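Local coordinates for probable threonyl-tRNA synthetase 1 (Aeropyrum pernix, PDB 3A32), which probably catalyses the ATP-dependent, two-step attachment of threonine to tRNA(Thr), as a zinc-binding class II synthetase without an editing domain of its own, at residues R66-V71 and A165-P170; I175-D180 and Y307-A312. One frame throughout, in Å; residues are numbered along the deposited sequence.

Interaction 1. Residues R66-V71 and A165-P170; sequences RGYYVV and AHIIVP. With ZN (zinc ion), chain G.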
loop_
_atom_site.group_PDB
_atom_site.type_symbol
_atom_site.label_atom_id
_atom_site.label_comp_id
_atom_site.label_asym_id
_atom_site.label_seq_id
_atom_site.Cartn_x
_atom_site.Cartn_y
_atom_site.Cartn_z
ATOM N N ARG A 66 -2.846 -2.453 -17.188
ATOM C CA ARG A 66 -2.471 -3.528 -18.056
ATOM C C ARG A 66 -3.434 -4.733 -17.964
ATOM O O ARG A 66 -3.190 -5.734 -18.593
ATOM C CB ARG A 66 -1.034 -4.004 -17.683
ATOM C CG ARG A 66 0.102 -2.932 -17.798
ATOM C CD ARG A 66 0.418 -2.498 -19.235
ATOM N NE ARG A 66 0.778 -3.687 -19.995
ATOM C CZ ARG A 66 1.352 -3.722 -21.212
ATOM N NH1 ARG A 66 1.666 -2.598 -21.859
ATOM N NH2 ARG A 66 1.626 -4.911 -21.767
ATOM N N GLY A 67 -4.494 -4.645 -17.172
ATOM C CA GLY A 67 -5.521 -5.667 -17.166
ATOM C C GLY A 67 -5.470 -6.683 -16.035
ATOM O O GLY A 67 -6.167 -7.721 -16.107
ATOM N N TYR A 68 -4.652 -6.425 -15.016
ATOM C CA TYR A 68 -4.578 -7.303 -13.858
ATOM C C TYR A 68 -5.541 -6.791 -12.839
ATOM O O TYR A 68 -5.672 -5.612 -12.633
ATOM C CB TYR A 68 -3.187 -7.301 -13.187
ATOM C CG TYR A 68 -2.036 -7.879 -13.997
ATOM C CD1 TYR A 68 -1.482 -9.136 -13.693
ATOM C CD2 TYR A 68 -1.455 -7.121 -15.054
ATOM C CE1 TYR A 68 -0.425 -9.638 -14.437
ATOM C CE2 TYR A 68 -0.396 -7.616 -15.811
ATOM C CZ TYR A 68 0.117 -8.861 -15.504
ATOM O OH TYR A 68 1.183 -9.299 -16.255
ATOM N N TYR A 69 -6.188 -7.705 -12.157
ATOM C CA TYR A 69 -6.922 -7.355 -10.978
ATOM C C TYR A 69 -5.933 -7.234 -9.842
ATOM O O TYR A 69 -5.131 -8.136 -9.634
ATOM C CB TYR A 69 -7.855 -8.463 -10.668
ATOM C CG TYR A 69 -8.815 -8.796 -11.755
ATOM C CD1 TYR A 69 -9.761 -7.861 -12.195
ATOM C CD2 TYR A 69 -8.855 -10.101 -12.301
ATOM C CE1 TYR A 69 -10.675 -8.195 -13.197
ATOM C CE2 TYR A 69 -9.767 -10.435 -13.280
ATOM C CZ TYR A 69 -10.670 -9.488 -13.713
ATOM O OH TYR A 69 -11.576 -9.826 -14.663
ATOM N N VAL A 70 -5.985 -6.124 -9.108
ATOM C CA VAL A 70 -5.126 -6.003 -7.938
ATOM C C VAL A 70 -5.781 -6.528 -6.699
ATOM O O VAL A 70 -6.985 -6.315 -6.484
ATOM C CB VAL A 70 -4.525 -4.592 -7.754
ATOM C CG1 VAL A 70 -3.800 -4.192 -9.108
ATOM C CG2 VAL A 70 -5.555 -3.595 -7.318
ATOM N N VAL A 71 -5.006 -7.267 -5.915
ATOM C CA VAL A 71 -5.521 -7.897 -4.748
ATOM C C VAL A 71 -4.535 -7.798 -3.593
ATOM O O VAL A 71 -3.355 -7.423 -3.749
ATOM C CB VAL A 71 -5.962 -9.379 -5.002
ATOM C CG1 VAL A 71 -6.988 -9.443 -6.152
ATOM C CG2 VAL A 71 -4.761 -10.286 -5.244
ATOM N N ALA A 165 2.297 -11.984 -9.617
ATOM C CA ALA A 165 1.034 -12.103 -10.324
ATOM C C ALA A 165 0.872 -13.530 -10.771
ATOM O O ALA A 165 1.862 -14.271 -10.878
ATOM C CB ALA A 165 0.982 -11.135 -11.507
ATOM N N HIS A 166 -0.372 -13.924 -10.971
ATOM C CA HIS A 166 -0.718 -15.206 -11.512
ATOM C C HIS A 166 -1.655 -15.040 -12.697
ATOM O O HIS A 166 -2.559 -14.188 -12.693
ATOM C CB HIS A 166 -1.272 -16.130 -10.405
ATOM C CG HIS A 166 -0.235 -16.448 -9.377
ATOM N ND1 HIS A 166 -0.021 -15.653 -8.276
ATOM C CD2 HIS A 166 0.746 -17.375 -9.366
ATOM C CE1 HIS A 166 1.004 -16.112 -7.589
ATOM N NE2 HIS A 166 1.485 -17.162 -8.224
ATOM N N ILE A 167 -1.398 -15.834 -13.731
ATOM C CA ILE A 167 -2.135 -15.740 -14.963
ATOM C C ILE A 167 -2.648 -17.113 -15.355
ATOM O O ILE A 167 -1.888 -18.086 -15.435
ATOM C CB ILE A 167 -1.250 -15.169 -16.093
ATOM C CG1 ILE A 167 -0.579 -13.891 -15.634
ATOM C CG2 ILE A 167 -2.066 -14.939 -17.428
ATOM C CD1 ILE A 167 -0.017 -13.092 -16.817
ATOM N N ILE A 168 -3.945 -17.193 -15.597
ATOM C CA ILE A 168 -4.565 -18.405 -16.146
ATOM C C ILE A 168 -4.987 -18.077 -17.580
ATOM O O ILE A 168 -5.909 -17.285 -17.794
ATOM C CB ILE A 168 -5.762 -18.832 -15.264
ATOM C CG1 ILE A 168 -5.238 -19.093 -13.854
ATOM C CG2 ILE A 168 -6.520 -20.028 -15.882
ATOM C CD1 ILE A 168 -6.261 -19.455 -12.807
ATOM N N VAL A 169 -4.272 -18.645 -18.550
ATOM C CA VAL A 169 -4.394 -18.199 -19.948
ATOM C C VAL A 169 -4.662 -19.383 -20.905
ATOM O O VAL A 169 -3.919 -20.367 -20.851
ATOM C CB VAL A 169 -3.129 -17.422 -20.444
ATOM C CG1 VAL A 169 -1.875 -18.106 -20.082
ATOM C CG2 VAL A 169 -3.196 -17.241 -21.897
ATOM N N PRO A 170 -5.735 -19.307 -21.745
ATOM C CA PRO A 170 -5.995 -20.407 -22.696
ATOM C C PRO A 170 -4.878 -20.515 -23.693
ATOM O O PRO A 170 -4.182 -19.525 -23.941
ATOM C CB PRO A 170 -7.257 -19.935 -23.431
ATOM C CG PRO A 170 -7.932 -19.020 -22.470
ATOM C CD PRO A 170 -6.767 -18.257 -21.862
HETATM ZN ZN ZN G . 3.152 -18.024 -7.577
HETATM O O HOH W 1 4.442 -16.470 -7.696
#
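In the central sheet of the class II synthetase catalytic core, Tyr-68 reaches over the intervening strand 134-143 to meet Ala-165 and Ile-167 of strand 159-170. Just before it, Gly-67 takes a positive phi (100°) and closes the preceding helix with a Schellman motif, turning the chain into edge strand 69-70, which runs parallel to 134-143. CB of Tyr-68 leaves the backbone toward 165-170, and CG stands anti to the carbonyl carbon (chi1 -66°). Ala-165 presents its methyl to one side of the ring, CB lying 3.6 Å from Tyr-68 CE1 and 3.9 Å from Tyr-68 CD1, approaching the ring obliquely. Ile-167 supplies the second touch: its backbone places the side chain beside the contact, but the CG1-CD1 arm turns in, bringing CD1 to 4.0 Å from Tyr-68 OH and 4.2 Å from Tyr-68 CE1. No hydrogen bond joins the two segments. The hydroxyl of the buried Tyr-68 is instead hydrogen-bonded to Glu-184 of helix 174-191 and to Arg-311 of strand 306-316, while Lys-135 makes a cation-pi contact with the ring and His-63 packs against it edge-to-face. Between the two residues that Tyr-68 touches, His-166 points away to the other face of the strand, where Cys-112 and His-310 complete the protein ligands of the zinc site. A hydrogen bond between its ND1 and ND1 of His-115 steadies the imidazole, and NE2 binds the zinc ion at 2.0 Å, with water 1 also 2.0 Å from the metal.

Interaction 2. Residues I175-D180 and Y307-A312; sequences IDVVYD and YIIHRA. With ZN (zinc ion), chain G.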
loop_
_atom_site.group_PDB
_atom_site.type_symbol
_atom_site.label_atom_id
_atom_site.label_comp_id
_atom_site.label_asym_id
_atom_site.label_seq_id
_atom_site.Cartn_x
_atom_site.Cartn_y
_atom_site.Cartn_z
ATOM N N ILE A 175 1.122 -17.249 -25.913
ATOM C CA ILE A 175 2.311 -16.594 -26.474
ATOM C C ILE A 175 2.262 -15.061 -26.243
ATOM O O ILE A 175 3.264 -14.434 -25.814
ATOM C CB ILE A 175 2.528 -16.960 -27.994
ATOM C CG1 ILE A 175 2.865 -18.461 -28.173
ATOM C CG2 ILE A 175 3.566 -16.036 -28.644
ATOM C CD1 ILE A 175 2.779 -18.994 -29.648
ATOM N N ASP A 176 1.097 -14.469 -26.487
ATOM C CA ASP A 176 0.898 -13.030 -26.299
ATOM C C ASP A 176 1.071 -12.607 -24.823
ATOM O O ASP A 176 1.602 -11.526 -24.534
ATOM C CB ASP A 176 -0.521 -12.640 -26.733
ATOM C CG ASP A 176 -0.706 -12.509 -28.291
ATOM O OD1 ASP A 176 0.245 -12.518 -29.081
ATOM O OD2 ASP A 176 -1.863 -12.415 -28.725
ATOM N N VAL A 177 0.560 -13.428 -23.906
ATOM C CA VAL A 177 0.674 -13.178 -22.498
ATOM C C VAL A 177 2.137 -13.177 -22.061
ATOM O O VAL A 177 2.585 -12.253 -21.360
ATOM C CB VAL A 177 -0.165 -14.215 -21.699
ATOM C CG1 VAL A 177 0.380 -14.387 -20.297
ATOM C CG2 VAL A 177 -1.685 -13.806 -21.684
ATOM N N VAL A 178 2.896 -14.184 -22.519
ATOM C CA VAL A 178 4.330 -14.274 -22.235
ATOM C C VAL A 178 5.079 -13.052 -22.736
ATOM O O VAL A 178 5.925 -12.466 -22.014
ATOM C CB VAL A 178 4.990 -15.633 -22.755
ATOM C CG1 VAL A 178 6.519 -15.666 -22.452
ATOM C CG2 VAL A 178 4.353 -16.804 -22.088
ATOM N N TYR A 179 4.781 -12.678 -23.985
ATOM C CA TYR A 179 5.394 -11.540 -24.613
ATOM C C TYR A 179 5.050 -10.252 -23.849
ATOM O O TYR A 179 5.932 -9.448 -23.569
ATOM C CB TYR A 179 4.969 -11.456 -26.086
ATOM C CG TYR A 179 5.622 -10.305 -26.804
ATOM C CD1 TYR A 179 6.956 -10.394 -27.264
ATOM C CD2 TYR A 179 4.924 -9.112 -26.997
ATOM C CE1 TYR A 179 7.556 -9.303 -27.888
ATOM C CE2 TYR A 179 5.503 -8.041 -27.637
ATOM C CZ TYR A 179 6.793 -8.143 -28.075
ATOM O OH TYR A 179 7.321 -7.035 -28.679
ATOM N N ASP A 180 3.773 -10.067 -23.516
ATOM C CA ASP A 180 3.301 -8.904 -22.807
ATOM C C ASP A 180 3.972 -8.709 -21.457
ATOM O O ASP A 180 4.218 -7.553 -21.057
ATOM C CB ASP A 180 1.787 -8.977 -22.599
ATOM C CG ASP A 180 0.981 -8.721 -23.928
ATOM O OD1 ASP A 180 1.566 -8.340 -24.958
ATOM O OD2 ASP A 180 -0.256 -8.899 -23.916
ATOM N N TYR A 307 -2.970 -22.696 -19.518
ATOM C CA TYR A 307 -1.719 -22.637 -18.750
ATOM C C TYR A 307 -1.856 -21.778 -17.511
ATOM O O TYR A 307 -2.597 -20.792 -17.514
ATOM C CB TYR A 307 -0.553 -22.121 -19.642
ATOM C CG TYR A 307 -0.321 -23.039 -20.831
ATOM C CD1 TYR A 307 0.487 -24.179 -20.714
ATOM C CD2 TYR A 307 -0.982 -22.814 -22.049
ATOM C CE1 TYR A 307 0.649 -25.042 -21.779
ATOM C CE2 TYR A 307 -0.821 -23.662 -23.120
ATOM C CZ TYR A 307 -0.005 -24.783 -22.972
ATOM O OH TYR A 307 0.157 -25.634 -24.037
ATOM N N ILE A 308 -1.118 -22.167 -16.472
ATOM C CA ILE A 308 -1.021 -21.450 -15.216
ATOM C C ILE A 308 0.402 -20.864 -15.094
ATOM O O ILE A 308 1.425 -21.574 -15.240
ATOM C CB ILE A 308 -1.355 -22.361 -14.017
ATOM C CG1 ILE A 308 -2.857 -22.525 -13.819
ATOM C CG2 ILE A 308 -0.863 -21.725 -12.726
ATOM C CD1 ILE A 308 -3.675 -23.235 -14.934
ATOM N N ILE A 309 0.464 -19.557 -14.860
ATOM C CA ILE A 309 1.737 -18.892 -14.830
ATOM C C ILE A 309 1.898 -18.098 -13.525
ATOM O O ILE A 309 0.980 -17.406 -13.097
ATOM C CB ILE A 309 1.920 -17.972 -16.091
ATOM C CG1 ILE A 309 1.991 -18.813 -17.361
ATOM C CG2 ILE A 309 3.162 -17.063 -15.944
ATOM C CD1 ILE A 309 1.923 -18.041 -18.672
ATOM N N HIS A 310 3.060 -18.251 -12.909
ATOM C CA HIS A 310 3.578 -17.350 -11.876
ATOM C C HIS A 310 4.487 -16.367 -12.605
ATOM O O HIS A 310 5.271 -16.793 -13.448
ATOM C CB HIS A 310 4.535 -18.093 -10.944
ATOM C CG HIS A 310 3.998 -19.357 -10.343
ATOM N ND1 HIS A 310 3.538 -19.420 -9.049
ATOM C CD2 HIS A 310 3.918 -20.623 -10.833
ATOM C CE1 HIS A 310 3.185 -20.662 -8.768
ATOM N NE2 HIS A 310 3.418 -21.413 -9.832
ATOM N N ARG A 311 4.427 -15.072 -12.284
ATOM C CA ARG A 311 5.367 -14.122 -12.892
ATOM C C ARG A 311 5.680 -12.962 -11.968
ATOM O O ARG A 311 4.806 -12.498 -11.270
ATOM C CB ARG A 311 4.848 -13.622 -14.249
ATOM C CG ARG A 311 3.425 -13.028 -14.295
ATOM C CD ARG A 311 3.409 -11.486 -14.381
ATOM N NE ARG A 311 3.754 -10.767 -13.144
ATOM C CZ ARG A 311 3.799 -9.432 -13.041
ATOM N NH1 ARG A 311 3.504 -8.655 -14.094
ATOM N NH2 ARG A 311 4.124 -8.864 -11.882
ATOM N N ALA A 312 6.926 -12.496 -11.938
ATOM C CA ALA A 312 7.236 -11.202 -11.334
ATOM C C ALA A 312 8.092 -10.462 -12.340
ATOM O O ALA A 312 8.759 -11.109 -13.118
ATOM C CB ALA A 312 7.974 -11.385 -9.997
HETATM ZN ZN ZN G . 3.152 -18.024 -7.577
HETATM O O HOH W 1 4.442 -16.470 -7.696
#
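Ile-309 is the one residue of 307-312 that touches helix segment 175-180, packing against Val-177 and Val-178 where helix 174-191 lies over the catalytic sheet. The segment opens at Tyr-307, whose hydroxyl is hydrogen-bonded to nearby Glu-305. At Ile-309 CB points toward the helix, and the nearly extended CG1-CD1 arm (chi2 170°) ends facing both valines. CD1 of Ile-309 stands 4.3 Å from Val-177 CG1 and 4.4 Å from Val-178 CG2, a light touch of methyl groups. Ile-281 and Phe-283 of the neighbouring strand 273-284 pack on Ile-309 as well. The next residue, His-310, turns to the opposite face and binds the zinc ion through ND1 at 2.1 Å. The metal is 2.9 Å from its CE1 and 3.2 Å from its CG, so the bond leaves ND1 close to the bisector of its ring angle. A hydrogen bond from NE2 to Asp-284 holds the far side of the imidazole and probably fixes its rotation. Arg-311 returns to the helix-covered face, where its guanidinium group is hydrogen-bonded to Asp-163 O and His-63. The two segments thus meet through methyl groups alone: the contact shields apolar surface without directional bonds, while metal chemistry is kept to the other face of the strand.

How the interactions relate
Both contacts are buried and lie on the helix-covered face of one sheet, in which strands 159-170 and 306-316 are antiparallel neighbours. Backbone hydrogen bonds probably join these strands: Ile-167 O is 2.8 Å from Ile-309 N, and Val-169 O pairs with Tyr-307 N. On the helix side, Ile-167 of interaction 1 packs on Val-177 of interaction 2. Interaction 1 spans an intervening strand with a tyrosine whose polar end has partners beyond its segments; interaction 2 joins helix to sheet by aliphatic groups alone. On the reverse face, each contributes a histidine to the same zinc ion, which in threonyl-tRNA synthetases serves threonine recognition.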